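Local coordinates for putative transcriptional regulator (Methanosarcina mazei, PDB 3R0A), which is probably a DNA-binding transcriptional regulator of the winged-helix type, with a domain related to the N-terminal domain of DnaD, at residues D28-V31 with M32-F35; S62-K65 with L66-E70. All coordinates share one frame; numbering follows the deposited sequence.

Contact 1 of 2, residues D28-V31 with M32-F35; sequences DLNV and MKSF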
loop_
_atom_site.group_PDB
_atom_site.type_symbol
_atom_site.label_atom_id
_atom_site.label_comp_id
_atom_site.label_asym_id
_atom_site.label_seq_id
_atom_site.Cartn_x
_atom_site.Cartn_y
_atom_site.Cartn_z
ATOM N N ASP B 28 5.092 -20.219 10.997
ATOM C CA ASP B 28 5.455 -19.092 11.877
ATOM C C ASP B 28 4.228 -18.366 12.335
ATOM O O ASP B 28 4.152 -17.881 13.468
ATOM C CB ASP B 28 6.298 -18.020 11.164
ATOM C CG ASP B 28 7.651 -18.500 10.729
ATOM O OD1 ASP B 28 8.191 -19.469 11.323
ATOM O OD2 ASP B 28 8.183 -17.871 9.777
ATOM N N LEU B 29 3.284 -18.224 11.421
ATOM C CA LEU B 29 2.092 -17.465 11.705
ATOM C C LEU B 29 1.235 -18.236 12.707
ATOM O O LEU B 29 0.769 -17.674 13.707
ATOM C CB LEU B 29 1.325 -17.173 10.408
ATOM C CG LEU B 29 -0.085 -16.644 10.657
ATOM C CD1 LEU B 29 -0.053 -15.169 11.110
ATOM C CD2 LEU B 29 -0.958 -16.866 9.436
ATOM N N ASN B 30 1.042 -19.527 12.418
ATOM C CA ASN B 30 0.372 -20.448 13.344
ATOM C C ASN B 30 1.038 -20.549 14.717
ATOM O O ASN B 30 0.366 -20.732 15.719
ATOM C CB ASN B 30 0.233 -21.831 12.725
ATOM C CG ASN B 30 -0.989 -21.939 11.822
ATOM O OD1 ASN B 30 -1.104 -22.870 11.029
ATOM N ND2 ASN B 30 -1.909 -20.988 11.944
ATOM N N VAL B 31 2.360 -20.409 14.764
ATOM C CA VAL B 31 3.039 -20.279 16.056
ATOM C C VAL B 31 2.704 -18.934 16.689
ATOM O O VAL B 31 2.366 -18.887 17.855
ATOM C CB VAL B 31 4.554 -20.521 15.961
ATOM C CG1 VAL B 31 5.287 -19.903 17.135
ATOM C CG2 VAL B 31 4.858 -22.025 15.813
HETATM N N MSE B 32 2.784 -17.845 15.930
HETATM C CA MSE B 32 2.384 -16.553 16.483
HETATM C C MSE B 32 0.942 -16.605 17.007
HETATM O O MSE B 32 0.673 -16.050 18.081
HETATM C CB MSE B 32 2.495 -15.442 15.448
HETATM C CG MSE B 32 2.232 -14.027 15.983
HETATM SE SE MSE B 32 2.547 -12.825 14.493
HETATM C CE MSE B 32 3.231 -11.324 15.400
ATOM N N LYS B 33 0.045 -17.261 16.245
ATOM C CA LYS B 33 -1.391 -17.380 16.598
ATOM C C LYS B 33 -1.513 -18.131 17.929
ATOM O O LYS B 33 -2.287 -17.722 18.798
ATOM C CB LYS B 33 -2.224 -18.137 15.537
ATOM C CG LYS B 33 -2.239 -17.591 14.109
ATOM C CD LYS B 33 -3.279 -16.500 13.837
ATOM C CE LYS B 33 -4.559 -17.032 13.173
ATOM N NZ LYS B 33 -4.284 -17.972 12.044
ATOM N N SER B 34 -0.735 -19.210 18.070
ATOM C CA SER B 34 -0.662 -19.984 19.300
ATOM C C SER B 34 -0.358 -19.166 20.558
ATOM O O SER B 34 -0.925 -19.419 21.626
ATOM C CB SER B 34 0.382 -21.078 19.158
ATOM O OG SER B 34 -0.252 -22.338 19.064
ATOM N N PHE B 35 0.563 -18.212 20.425
ATOM C CA PHE B 35 0.915 -17.323 21.516
ATOM C C PHE B 35 -0.245 -16.365 21.751
ATOM O O PHE B 35 -0.646 -16.131 22.895
ATOM C CB PHE B 35 2.180 -16.532 21.188
ATOM C CG PHE B 35 3.460 -17.238 21.527
ATOM C CD1 PHE B 35 4.208 -17.859 20.541
ATOM C CD2 PHE B 35 3.937 -17.271 22.837
ATOM C CE1 PHE B 35 5.427 -18.500 20.863
ATOM C CE2 PHE B 35 5.144 -17.903 23.157
ATOM C CZ PHE B 35 5.883 -18.525 22.175
#
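Four backbone hydrogen bonds of the i to i+4 kind tie D28-V31 to M32-F35 as one turn passes into the next, from M32 N to D28 O through K33 N to L29 O (2.7 Å) and S34 N to N30 O, ending with F35 N to V31 O. They belong to helix 26-37, which packs on helix 56-68 and strand 84-90 in what looks like a winged-helix domain.

The buried face carries V31, M32 and F35. M32, a selenomethionine in the crystal, has CG anti to its N (chi1 -174°) and runs out from the turn, its long, pliable chain reaching L22, L24, L66 and I90 at once. V31 is a compact beta-branched residue that lets helix 26-37 come close to S62 and V63 of helix 56-68. Its side chain runs alongside that of F35, whose broad flat ring reaches V63, Y88 and I90. Were this phenylalanine an alanine, V63, Y88 and I90 would probably lose the ring they pack on, and V31 CG1 its aromatic neighbour.

On the other flank, K33 turns back along the helix: with CG beside its own N (chi1 -58°), that methylene lies 3.0 Å from L29 O. Further bends bring NZ to 3.8 Å from N30 ND2, while the amine makes a long, weak ion pair with E15; the chain also packs on W118 of the second subunit. Among the apolar groups, V31 CG1 meets the F35 ring in its plane, at the edge, 4.0 Å from CE1.

Contact 2 of 2, residues S62-K65 with L66-E70; sequences SVKK and LHEKE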
loop_
_atom_site.group_PDB
_atom_site.type_symbol
_atom_site.label_atom_id
_atom_site.label_comp_id
_atom_site.label_asym_id
_atom_site.label_seq_id
_atom_site.Cartn_x
_atom_site.Cartn_y
_atom_site.Cartn_z
ATOM N N SER B 62 10.596 -20.718 14.199
ATOM C CA SER B 62 9.570 -19.669 14.186
ATOM C C SER B 62 9.806 -18.754 15.353
ATOM O O SER B 62 9.750 -17.532 15.228
ATOM C CB SER B 62 8.168 -20.268 14.314
ATOM O OG SER B 62 7.993 -21.395 13.466
ATOM N N VAL B 63 10.111 -19.385 16.486
ATOM C CA VAL B 63 10.171 -18.728 17.766
ATOM C C VAL B 63 11.397 -17.861 17.818
ATOM O O VAL B 63 11.365 -16.788 18.414
ATOM C CB VAL B 63 10.081 -19.760 18.904
ATOM C CG1 VAL B 63 11.083 -19.514 19.986
ATOM C CG2 VAL B 63 8.677 -19.778 19.475
ATOM N N LYS B 64 12.461 -18.299 17.149
ATOM C CA LYS B 64 13.678 -17.518 17.083
ATOM C C LYS B 64 13.478 -16.261 16.255
ATOM O O LYS B 64 13.911 -15.180 16.651
ATOM C CB LYS B 64 14.812 -18.354 16.503
ATOM C CG LYS B 64 16.075 -17.566 16.193
ATOM C CD LYS B 64 17.313 -18.469 16.190
ATOM C CE LYS B 64 18.367 -17.990 15.187
ATOM N NZ LYS B 64 18.099 -18.592 13.855
ATOM N N LYS B 65 12.850 -16.419 15.097
ATOM C CA LYS B 65 12.546 -15.334 14.201
ATOM C C LYS B 65 11.663 -14.263 14.870
ATOM O O LYS B 65 11.902 -13.083 14.719
ATOM C CB LYS B 65 11.827 -15.884 12.968
ATOM C CG LYS B 65 11.689 -14.872 11.815
ATOM C CD LYS B 65 10.706 -15.343 10.738
ATOM C CE LYS B 65 11.337 -16.318 9.746
ATOM N NZ LYS B 65 10.287 -16.739 8.756
ATOM N N LEU B 66 10.658 -14.705 15.619
ATOM C CA LEU B 66 9.672 -13.826 16.222
ATOM C C LEU B 66 10.330 -13.014 17.299
ATOM O O LEU B 66 10.215 -11.789 17.326
ATOM C CB LEU B 66 8.524 -14.643 16.797
ATOM C CG LEU B 66 7.594 -15.260 15.760
ATOM C CD1 LEU B 66 6.372 -15.888 16.417
ATOM C CD2 LEU B 66 7.188 -14.176 14.745
ATOM N N HIS B 67 11.065 -13.709 18.156
ATOM C CA HIS B 67 11.954 -13.065 19.101
ATOM C C HIS B 67 12.880 -12.033 18.422
ATOM O O HIS B 67 13.007 -10.910 18.937
ATOM C CB HIS B 67 12.769 -14.091 19.924
ATOM C CG HIS B 67 13.791 -13.450 20.806
ATOM N ND1 HIS B 67 13.455 -12.745 21.943
ATOM C CD2 HIS B 67 15.135 -13.347 20.684
ATOM C CE1 HIS B 67 14.548 -12.240 22.488
ATOM N NE2 HIS B 67 15.585 -12.604 21.751
ATOM N N GLU B 68 13.518 -12.391 17.299
ATOM C CA GLU B 68 14.394 -11.438 16.571
ATOM C C GLU B 68 13.602 -10.259 16.011
ATOM O O GLU B 68 14.142 -9.160 15.855
ATOM C CB GLU B 68 15.195 -12.119 15.442
ATOM C CG GLU B 68 16.410 -12.940 15.940
ATOM C CD GLU B 68 17.085 -13.819 14.854
ATOM O OE1 GLU B 68 16.389 -14.492 14.048
ATOM O OE2 GLU B 68 18.339 -13.852 14.825
ATOM N N LYS B 69 12.321 -10.487 15.706
ATOM C CA LYS B 69 11.470 -9.455 15.138
ATOM C C LYS B 69 10.708 -8.677 16.201
ATOM O O LYS B 69 9.890 -7.824 15.868
ATOM C CB LYS B 69 10.514 -10.057 14.114
ATOM C CG LYS B 69 11.229 -10.440 12.828
ATOM C CD LYS B 69 10.292 -10.803 11.730
ATOM C CE LYS B 69 11.060 -11.256 10.490
ATOM N NZ LYS B 69 11.479 -10.081 9.645
ATOM N N GLU B 70 10.996 -8.979 17.472
ATOM C CA GLU B 70 10.409 -8.306 18.648
ATOM C C GLU B 70 8.920 -8.559 18.830
ATOM O O GLU B 70 8.212 -7.762 19.451
ATOM C CB GLU B 70 10.698 -6.803 18.692
ATOM C CG GLU B 70 12.004 -6.371 18.026
ATOM C CD GLU B 70 13.192 -6.242 18.952
ATOM O OE1 GLU B 70 13.126 -6.724 20.111
ATOM O OE2 GLU B 70 14.212 -5.650 18.493
#
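K65 has CG anti to its backbone N (chi1 -169°), whereas K69, one turn on, has CG turned back beside its own N (chi1 -73°), and the two aliphatic chains therefore run side by side, with K65 CG 3.9 Å from K69 CE. Lysine suits both places because its methylenes can pack while the ammonium groups part, the two NZ atoms being 6.8 Å from each other. K65 NZ forms a salt bridge with D28 OD2 and a hydrogen bond with N23 O.

K64 and E68 also lie alongside, with K64 CG 3.8 Å from E68 OE1. Their opposite charges are near, but NZ to OE1 at 4.4 Å exceeds a salt bridge, so any attraction is probably modest. On the buried face, L66 sets CG 3.2 Å from S62 O and reaches M32, L72 and I71, its branched end fitting the apolar interior.

Four i to i+4 hydrogen bonds join S62-K65 to L66-K69, the most bent being K69 N to K65 O (131°). E70 then takes a positive phi, and two bonds run back into the last turn, one from E70 N to H67 O (3.1 Å). Helix 56-68, probably the recognition helix of a winged-helix domain, thus ends in a Schellman motif.

How the contacts relate
Contact 1 comes first along the chain, on helix 26-37, and contact 2 follows on helix 56-68, with helix 45-51 between them; their centres are about 11 Å apart. Both belong to the region related to the N-terminal domain of DnaD. The two helices pack against each other: K65 NZ forms a salt bridge with D28 OD2 at 2.6 Å, and S62 OG bonds to D28 OD1, so both carboxylate oxygens are engaged. F35 CE1 also packs 3.8 Å from V63 CG2. Strands 72-78 and 84-90, the likely wing, follow contact 2, and 84-90 packs back on contact 1. Helix 26-37 is thus joined to the putative recognition helix by both polar bonds and apolar packing.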